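Local coordinates for folylpolyglutamate synthase/dihydrofolate synthase (PDB 1O5Z), which probably catalyses the ATP-dependent addition of L-glutamate to dihydropteroate and to tetrahydrofolyl polyglutamates in folate biosynthesis, at residues F368-V373 / E399-P404. Numbering follows the deposited sequence.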
ATOM      1  N   PHE A 368       9.060  25.644  -0.948  1.00 48.16           N
ATOM      2  CA  PHE A 368       7.936  26.001  -1.798  1.00 47.29           C
ATOM      3  C   PHE A 368       7.914  27.477  -2.077  1.00 47.36           C
ATOM      4  O   PHE A 368       8.274  28.297  -1.235  1.00 47.21           O
ATOM      5  CB  PHE A 368       6.650  25.536  -1.157  1.00 46.32           C
ATOM      6  CG  PHE A 368       6.585  24.080  -1.038  1.00 45.80           C
ATOM      7  CD1 PHE A 368       6.210  23.314  -2.124  1.00 45.25           C
ATOM      8  CD2 PHE A 368       6.978  23.443   0.125  1.00 46.11           C
ATOM      9  CE1 PHE A 368       6.170  21.949  -2.026  1.00 43.48           C
ATOM     10  CE2 PHE A 368       6.947  22.061   0.214  1.00 45.04           C
ATOM     11  CZ  PHE A 368       6.540  21.329  -0.859  1.00 45.62           C
ATOM     12  N   GLU A 369       7.503  27.791  -3.286  1.00 46.69           N
ATOM     13  CA  GLU A 369       7.331  29.130  -3.701  1.00 46.99           C
ATOM     14  C   GLU A 369       5.984  29.611  -3.172  1.00 46.85           C
ATOM     15  O   GLU A 369       5.731  30.773  -3.139  1.00 47.53           O
ATOM     16  CB  GLU A 369       7.299  29.125  -5.215  1.00 47.55           C
ATOM     17  CG  GLU A 369       7.860  30.336  -5.878  1.00 49.84           C
ATOM     18  CD  GLU A 369       9.342  30.331  -5.818  1.00 53.86           C
ATOM     19  OE1 GLU A 369       9.917  31.415  -6.028  1.00 58.32           O
ATOM     20  OE2 GLU A 369       9.901  29.239  -5.554  1.00 57.40           O
ATOM     21  N   ARG A 370       5.098  28.706  -2.809  1.00 46.40           N
ATOM     22  CA  ARG A 370       3.747  29.073  -2.473  1.00 46.56           C
ATOM     23  C   ARG A 370       3.160  27.977  -1.615  1.00 46.07           C
ATOM     24  O   ARG A 370       3.340  26.780  -1.915  1.00 45.99           O
ATOM     25  CB  ARG A 370       2.927  29.221  -3.747  1.00 46.76           C
ATOM     26  CG  ARG A 370       1.504  29.686  -3.537  1.00 47.02           C
ATOM     27  CD  ARG A 370       0.758  29.833  -4.828  1.00 47.75           C
ATOM     28  NE  ARG A 370      -0.649  30.170  -4.605  1.00 49.32           N
ATOM     29  CZ  ARG A 370      -1.592  29.977  -5.496  1.00 49.32           C
ATOM     30  NH1 ARG A 370      -1.302  29.421  -6.648  1.00 49.22           N
ATOM     31  NH2 ARG A 370      -2.847  30.309  -5.226  1.00 50.60           N
ATOM     32  N   VAL A 371       2.506  28.393  -0.528  1.00 45.26           N
ATOM     33  CA  VAL A 371       1.951  27.489   0.443  1.00 44.68           C
ATOM     34  C   VAL A 371       0.483  27.835   0.641  1.00 44.99           C
ATOM     35  O   VAL A 371       0.103  28.981   0.900  1.00 45.32           O
ATOM     36  CB  VAL A 371       2.732  27.485   1.779  1.00 45.35           C
ATOM     37  CG1 VAL A 371       2.101  26.514   2.798  1.00 44.82           C
ATOM     38  CG2 VAL A 371       4.205  27.126   1.545  1.00 45.46           C
ATOM     39  N   ILE A 372      -0.328  26.807   0.452  1.00 44.67           N
ATOM     40  CA  ILE A 372      -1.752  26.863   0.585  1.00 44.73           C
ATOM     41  C   ILE A 372      -2.152  25.787   1.595  1.00 44.08           C
ATOM     42  O   ILE A 372      -1.905  24.630   1.385  1.00 42.82           O
ATOM     43  CB  ILE A 372      -2.424  26.552  -0.749  1.00 44.81           C
ATOM     44  CG1 ILE A 372      -1.942  27.511  -1.837  1.00 45.07           C
ATOM     45  CG2 ILE A 372      -3.940  26.583  -0.578  1.00 43.25           C
ATOM     46  CD1 ILE A 372      -2.397  27.090  -3.216  1.00 45.72           C
ATOM     47  N   VAL A 373      -2.764  26.211   2.696  1.00 43.89           N
ATOM     48  CA  VAL A 373      -3.303  25.329   3.688  1.00 43.33           C
ATOM     49  C   VAL A 373      -4.756  25.153   3.279  1.00 43.78           C
ATOM     50  O   VAL A 373      -5.440  26.111   2.912  1.00 43.35           O
ATOM     51  CB  VAL A 373      -3.246  25.962   5.104  1.00 43.30           C
ATOM     52  CG1 VAL A 373      -3.761  24.990   6.149  1.00 43.72           C
ATOM     53  CG2 VAL A 373      -1.806  26.406   5.443  1.00 41.93           C
ATOM     54  N   GLU A 399      -1.484  30.996   2.243  1.00 53.41           N
ATOM     55  CA  GLU A 399      -2.866  31.229   1.824  1.00 51.86           C
ATOM     56  C   GLU A 399      -3.698  30.129   2.394  1.00 50.02           C
ATOM     57  O   GLU A 399      -3.202  29.071   2.678  1.00 49.44           O
ATOM     58  CB  GLU A 399      -3.048  31.226   0.310  1.00 51.65           C
ATOM     59  CG  GLU A 399      -1.983  31.999  -0.424  1.00 52.12           C
ATOM     60  CD  GLU A 399      -1.998  31.754  -1.914  1.00 51.80           C
ATOM     61  OE1 GLU A 399      -3.084  31.480  -2.462  1.00 47.54           O
ATOM     62  OE2 GLU A 399      -0.911  31.861  -2.519  1.00 51.26           O
ATOM     63  N   VAL A 400      -4.973  30.416   2.559  1.00 48.77           N
ATOM     64  CA  VAL A 400      -5.933  29.446   3.005  1.00 47.43           C
ATOM     65  C   VAL A 400      -6.924  29.312   1.903  1.00 46.63           C
ATOM     66  O   VAL A 400      -7.618  30.264   1.566  1.00 45.19           O
ATOM     67  CB  VAL A 400      -6.653  29.883   4.291  1.00 47.46           C
ATOM     68  CG1 VAL A 400      -7.563  28.744   4.810  1.00 47.10           C
ATOM     69  CG2 VAL A 400      -5.637  30.315   5.356  1.00 46.99           C
ATOM     70  N   ILE A 401      -6.972  28.122   1.317  1.00 46.43           N
ATOM     71  CA  ILE A 401      -8.036  27.793   0.358  1.00 46.50           C
ATOM     72  C   ILE A 401      -8.656  26.533   0.891  1.00 45.87           C
ATOM     73  O   ILE A 401      -8.075  25.423   0.802  1.00 44.62           O
ATOM     74  CB  ILE A 401      -7.522  27.573  -1.071  1.00 46.84           C
ATOM     75  CG1 ILE A 401      -6.730  28.773  -1.591  1.00 48.06           C
ATOM     76  CG2 ILE A 401      -8.696  27.318  -1.992  1.00 47.42           C
ATOM     77  CD1 ILE A 401      -6.157  28.558  -2.975  1.00 47.02           C
ATOM     78  N   GLU A 402      -9.824  26.711   1.475  1.00 45.27           N
ATOM     79  CA  GLU A 402     -10.416  25.670   2.292  1.00 45.84           C
ATOM     80  C   GLU A 402     -10.852  24.416   1.530  1.00 45.08           C
ATOM     81  O   GLU A 402     -10.619  23.301   1.985  1.00 44.66           O
ATOM     82  CB  GLU A 402     -11.524  26.286   3.119  1.00 46.44           C
ATOM     83  CG  GLU A 402     -10.904  27.196   4.158  1.00 50.47           C
ATOM     84  CD  GLU A 402     -11.805  27.364   5.358  1.00 56.62           C
ATOM     85  OE1 GLU A 402     -12.870  26.693   5.389  1.00 58.18           O
ATOM     86  OE2 GLU A 402     -11.437  28.147   6.281  1.00 64.37           O
ATOM     87  N   ASP A 403     -11.467  24.611   0.362  1.00 44.79           N
ATOM     88  CA  ASP A 403     -11.773  23.526  -0.541  1.00 44.15           C
ATOM     89  C   ASP A 403     -10.515  23.089  -1.236  1.00 44.18           C
ATOM     90  O   ASP A 403      -9.952  23.870  -2.009  1.00 44.63           O
ATOM     91  CB  ASP A 403     -12.768  23.976  -1.605  1.00 43.61           C
ATOM     92  CG  ASP A 403     -13.038  22.916  -2.666  1.00 42.06           C
ATOM     93  OD1 ASP A 403     -12.675  21.727  -2.513  1.00 35.82           O
ATOM     94  OD2 ASP A 403     -13.635  23.202  -3.725  1.00 45.93           O
ATOM     95  N   PRO A 404     -10.074  21.850  -0.995  1.00 44.54           N
ATOM     96  CA  PRO A 404      -8.786  21.407  -1.552  1.00 44.67           C
ATOM     97  C   PRO A 404      -8.766  21.308  -3.077  1.00 44.75           C
ATOM     98  O   PRO A 404      -7.712  21.275  -3.655  1.00 44.81           O
ATOM     99  CB  PRO A 404      -8.569  20.030  -0.899  1.00 44.59           C
ATOM    100  CG  PRO A 404      -9.876  19.571  -0.437  1.00 45.15           C
ATOM    101  CD  PRO A 404     -10.672  20.818  -0.115  1.00 44.46           C
TER
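Arg370 sets CG anti to its backbone N (chi1 -177°) and runs fully extended to NE, while Glu399 turns CG beside its own backbone N, and the two side chains meet at about a right angle. The Arg370 guanidinium grips side-on: its NE donates to Glu399 OE2 (2.7 Å) and its NH2 to Glu399 OE1 (3.0 Å), both on the syn side. The two planes lie 24° apart: NH2 approaches OE1 close to both planes, whereas NE meets OE2 31° out of the carboxylate plane. Ile372 CD1 sits 3.6 Å above one guanidinium face, offset toward its rim, and NH1 donates to the backbone carbonyl of Ser410. The strands pair in parallel, Ile372 beside Glu399 and Val373 beside Val400. Glu399 N donates to Val371 O, and Val373 N returns a 2.9 Å bond to Glu399 O; Ile401 N, just past the strand, reaches Val373 O at 3.0 Å. Ile401 packs CG1 against Ile372 CG2 at 3.7 Å, on the side where Ala407 of helix 404-409 touches both isoleucines. Val373 and Val400 instead face helix 384-394, which links the strands as a beta-alpha-beta unit at the sheet edge of the glutamate ligase domain. An alanine in place of Arg370 would probably leave the Glu399 carboxylate without its cationic mate and freer to turn, and remove the guanidinium that packs on Ile372 CD1. Charge pairing thus ties edge residue Glu399 to the neighbouring strand, adding to the backbone ladder, and the paired guanidinium N-H groups probably offset much of the charge shared by the two carboxylate oxygens.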